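Local coordinates for methanol--corrinoid protein co-methyltransferase (Methanosarcina barkeri, PDB 2I2X), which catalyses the transfer of the methyl group of methanol to the cob(I)amide carried by its partner protein MtaC, an early step of methanogenesis from methanol, at residues I213-N224 with G261-E272. Numbering follows the deposited sequence.
Sequences ISAGDTDCAQAN and GAVGPGKDCGYE. With ZN (zinc ion), chain Q.
Cys220 and Cys269 meet on one zinc ion, their SG atoms 2.2 Å and 2.4 Å from the metal, and Glu164 supplies a further ligand. Around this pair the two segments illustrate how a second shell positions first-shell ligands. Asn224 is a case in point. Its CB leans toward 261-272, and with CG anti to the carbonyl carbon (chi1 -65°) the amide reaches both cysteines. CG carries Asn224 OD1 to 3.5 Å from CD1 of Tyr271, the amide standing almost perpendicular to that ring. Asn224 ND2 donates twice, each time close to its own amide plane: to Cys220 SG at 3.2 Å, and to Cys269 O at 2.7 Å, a bond tilted 30° from the plane of that carbonyl. A leucine here would remove the ND2 group that makes both bonds and would probably leave the zinc-bound sulfur of Cys220 and the carbonyl of Cys269 without these mates. Thr218 lays CG2 against Cys269 SG, while the N-H of Asp219 points at the syn lone pair of Glu272 OE1 (2.9 Å, 164°); OE1 also bonds to the hydroxyl of Ser254, and OE2 forms a salt bridge with Arg247. Further back, Val263 N donates a hydrogen bond to Ser214 O, tying 261-272 to strand 213-216. The whole is characteristic of a TIM-barrel active site, with Glu164 and Cys220 just past the ends of parallel strands 160-163 and 213-216, and Cys269 in the loop after helix 240-259, beside the corrinoid that touches Ala221.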
loop_
_atom_site.group_PDB
_atom_site.type_symbol
_atom_site.label_atom_id
_atom_site.label_comp_id
_atom_site.label_asym_id
_atom_site.label_seq_id
_atom_site.Cartn_x
_atom_site.Cartn_y
_atom_site.Cartn_z
ATOM N N ILE A 213 7.129 -22.430 -18.674
ATOM C CA ILE A 213 5.698 -22.639 -18.576
ATOM C C ILE A 213 4.860 -21.669 -19.365
ATOM O O ILE A 213 5.008 -20.470 -19.247
ATOM C CB ILE A 213 5.241 -22.859 -17.121
ATOM C CG1 ILE A 213 5.372 -24.378 -16.851
ATOM C CG2 ILE A 213 3.785 -22.389 -16.916
ATOM C CD1 ILE A 213 6.071 -24.703 -15.617
ATOM N N SER A 214 4.001 -22.217 -20.209
ATOM C CA SER A 214 3.044 -21.408 -20.934
ATOM C C SER A 214 1.915 -21.127 -19.940
ATOM O O SER A 214 1.089 -22.000 -19.665
ATOM C CB SER A 214 2.558 -22.173 -22.173
ATOM O OG SER A 214 1.542 -21.474 -22.850
ATOM N N ALA A 215 1.898 -19.930 -19.370
ATOM C CA ALA A 215 1.064 -19.695 -18.209
ATOM C C ALA A 215 -0.390 -19.276 -18.507
ATOM O O ALA A 215 -1.324 -19.906 -18.021
ATOM C CB ALA A 215 1.751 -18.739 -17.244
ATOM N N GLY A 216 -0.582 -18.222 -19.295
ATOM C CA GLY A 216 -1.922 -17.793 -19.707
ATOM C C GLY A 216 -2.018 -16.284 -19.864
ATOM O O GLY A 216 -1.075 -15.563 -19.535
ATOM N N ASP A 217 -3.183 -15.833 -20.328
ATOM C CA ASP A 217 -3.474 -14.471 -20.832
ATOM C C ASP A 217 -4.527 -13.834 -19.907
ATOM O O ASP A 217 -4.783 -14.340 -18.818
ATOM C CB ASP A 217 -4.076 -14.627 -22.242
ATOM C CG ASP A 217 -3.840 -13.430 -23.144
ATOM O OD1 ASP A 217 -4.247 -12.301 -22.814
ATOM O OD2 ASP A 217 -3.280 -13.639 -24.237
ATOM N N THR A 218 -5.159 -12.754 -20.350
ATOM C CA THR A 218 -6.166 -12.019 -19.556
ATOM C C THR A 218 -6.880 -11.152 -20.507
ATOM O O THR A 218 -6.237 -10.448 -21.308
ATOM C CB THR A 218 -5.558 -10.829 -18.771
ATOM O OG1 THR A 218 -4.436 -11.231 -18.038
ATOM C CG2 THR A 218 -6.528 -10.220 -17.855
ATOM N N ASP A 219 -8.185 -11.064 -20.319
ATOM C CA ASP A 219 -8.920 -10.092 -21.079
ATOM C C ASP A 219 -8.823 -8.647 -20.616
ATOM O O ASP A 219 -9.797 -7.887 -20.786
ATOM C CB ASP A 219 -10.366 -10.460 -21.206
ATOM C CG ASP A 219 -10.959 -9.915 -22.468
ATOM O OD1 ASP A 219 -10.261 -9.968 -23.518
ATOM O OD2 ASP A 219 -12.106 -9.420 -22.406
ATOM N N CYS A 220 -7.673 -8.265 -20.056
ATOM C CA CYS A 220 -7.467 -6.922 -19.518
ATOM C C CYS A 220 -7.863 -5.808 -20.478
ATOM O O CYS A 220 -8.525 -4.846 -20.096
ATOM C CB CYS A 220 -6.012 -6.709 -19.162
ATOM S SG CYS A 220 -5.833 -5.443 -17.826
ATOM N N ALA A 221 -7.462 -5.971 -21.738
ATOM C CA ALA A 221 -7.646 -4.954 -22.761
ATOM C C ALA A 221 -9.117 -4.713 -23.090
ATOM O O ALA A 221 -9.442 -3.708 -23.715
ATOM C CB ALA A 221 -6.836 -5.297 -24.012
ATOM N N GLN A 222 -10.000 -5.602 -22.646
ATOM C CA GLN A 222 -11.437 -5.484 -22.949
ATOM C C GLN A 222 -12.246 -5.537 -21.666
ATOM O O GLN A 222 -12.677 -4.500 -21.200
ATOM C CB GLN A 222 -11.921 -6.560 -23.965
ATOM C CG GLN A 222 -11.238 -6.499 -25.365
ATOM C CD GLN A 222 -11.407 -7.800 -26.170
ATOM O OE1 GLN A 222 -11.322 -8.898 -25.624
ATOM N NE2 GLN A 222 -11.649 -7.666 -27.464
ATOM N N ALA A 223 -12.449 -6.718 -21.086
ATOM C CA ALA A 223 -13.147 -6.794 -19.803
ATOM C C ALA A 223 -12.657 -5.805 -18.664
ATOM O O ALA A 223 -13.515 -5.140 -18.047
ATOM C CB ALA A 223 -13.240 -8.237 -19.306
ATOM N N ASN A 224 -11.343 -5.658 -18.415
ATOM C CA ASN A 224 -10.950 -4.708 -17.359
ATOM C C ASN A 224 -11.243 -3.258 -17.742
ATOM O O ASN A 224 -11.653 -2.470 -16.878
ATOM C CB ASN A 224 -9.520 -4.905 -16.762
ATOM C CG ASN A 224 -9.356 -6.263 -15.996
ATOM O OD1 ASN A 224 -10.350 -6.866 -15.488
ATOM N ND2 ASN A 224 -8.090 -6.756 -15.932
ATOM N N GLY A 261 -2.833 -24.781 -25.283
ATOM C CA GLY A 261 -1.598 -25.294 -24.731
ATOM C C GLY A 261 -1.066 -24.700 -23.457
ATOM O O GLY A 261 -0.134 -25.269 -22.907
ATOM N N ALA A 262 -1.622 -23.586 -22.972
ATOM C CA ALA A 262 -1.193 -23.054 -21.665
ATOM C C ALA A 262 -1.720 -23.961 -20.565
ATOM O O ALA A 262 -2.662 -24.684 -20.792
ATOM C CB ALA A 262 -1.650 -21.583 -21.444
ATOM N N VAL A 263 -1.125 -23.900 -19.372
ATOM C CA VAL A 263 -1.417 -24.833 -18.284
ATOM C C VAL A 263 -1.680 -24.074 -16.993
ATOM O O VAL A 263 -2.008 -24.672 -15.951
ATOM C CB VAL A 263 -0.224 -25.841 -18.062
ATOM C CG1 VAL A 263 -0.005 -26.738 -19.313
ATOM C CG2 VAL A 263 1.061 -25.109 -17.696
ATOM N N GLY A 264 -1.528 -22.754 -17.069
ATOM C CA GLY A 264 -1.706 -21.881 -15.916
ATOM C C GLY A 264 -0.389 -21.674 -15.179
ATOM O O GLY A 264 0.602 -22.331 -15.479
ATOM N N PRO A 265 -0.374 -20.799 -14.165
ATOM C CA PRO A 265 -1.470 -19.991 -13.645
ATOM C C PRO A 265 -1.793 -18.805 -14.530
ATOM O O PRO A 265 -0.889 -18.141 -15.007
ATOM C CB PRO A 265 -0.932 -19.504 -12.297
ATOM C CG PRO A 265 0.584 -19.528 -12.453
ATOM C CD PRO A 265 0.876 -20.650 -13.398
ATOM N N GLY A 266 -3.079 -18.540 -14.755
ATOM C CA GLY A 266 -3.486 -17.374 -15.521
ATOM C C GLY A 266 -3.095 -16.074 -14.855
ATOM O O GLY A 266 -2.920 -16.008 -13.646
ATOM N N LYS A 267 -2.974 -15.030 -15.653
ATOM C CA LYS A 267 -2.705 -13.680 -15.171
ATOM C C LYS A 267 -3.682 -13.142 -14.172
ATOM O O LYS A 267 -4.881 -13.280 -14.320
ATOM C CB LYS A 267 -2.672 -12.701 -16.341
ATOM C CG LYS A 267 -1.337 -12.694 -17.063
ATOM C CD LYS A 267 -0.410 -11.740 -16.377
ATOM C CE LYS A 267 -0.842 -10.319 -16.637
ATOM N NZ LYS A 267 -0.133 -9.432 -15.697
ATOM N N ASP A 268 -3.110 -12.453 -13.189
ATOM C CA ASP A 268 -3.811 -11.832 -12.071
ATOM C C ASP A 268 -5.021 -10.983 -12.444
ATOM O O ASP A 268 -6.069 -11.078 -11.812
ATOM C CB ASP A 268 -2.813 -11.008 -11.247
ATOM C CG ASP A 268 -2.053 -9.995 -12.082
ATOM O OD1 ASP A 268 -2.284 -9.915 -13.314
ATOM O OD2 ASP A 268 -1.230 -9.257 -11.508
ATOM N N CYS A 269 -4.884 -10.146 -13.457
ATOM C CA CYS A 269 -5.977 -9.243 -13.819
ATOM C C CYS A 269 -7.099 -9.944 -14.601
ATOM O O CYS A 269 -8.104 -9.307 -14.983
ATOM C CB CYS A 269 -5.459 -8.016 -14.575
ATOM S SG CYS A 269 -4.536 -8.395 -16.083
ATOM N N GLY A 270 -6.936 -11.247 -14.792
ATOM C CA GLY A 270 -7.986 -12.102 -15.365
ATOM C C GLY A 270 -9.027 -12.441 -14.311
ATOM O O GLY A 270 -9.086 -13.567 -13.811
ATOM N N TYR A 271 -9.875 -11.480 -13.958
ATOM C CA TYR A 271 -10.915 -11.782 -13.010
ATOM C C TYR A 271 -11.816 -12.921 -13.466
ATOM O O TYR A 271 -12.404 -13.611 -12.629
ATOM C CB TYR A 271 -11.743 -10.551 -12.774
ATOM C CG TYR A 271 -11.086 -9.479 -11.919
ATOM C CD1 TYR A 271 -10.213 -8.563 -12.479
ATOM C CD2 TYR A 271 -11.401 -9.348 -10.560
ATOM C CE1 TYR A 271 -9.659 -7.551 -11.727
ATOM C CE2 TYR A 271 -10.834 -8.348 -9.791
ATOM C CZ TYR A 271 -9.963 -7.439 -10.386
ATOM O OH TYR A 271 -9.393 -6.398 -9.654
ATOM N N GLU A 272 -11.954 -13.095 -14.786
ATOM C CA GLU A 272 -12.725 -14.188 -15.331
ATOM C C GLU A 272 -12.057 -15.552 -15.088
ATOM O O GLU A 272 -12.651 -16.598 -15.393
ATOM C CB GLU A 272 -12.970 -13.975 -16.836
ATOM C CG GLU A 272 -11.721 -14.097 -17.779
ATOM C CD GLU A 272 -10.843 -12.847 -17.800
ATOM O OE1 GLU A 272 -9.971 -12.768 -18.713
ATOM O OE2 GLU A 272 -11.005 -11.962 -16.906
HETATM ZN ZN ZN Q . -3.931 -6.283 -17.031
#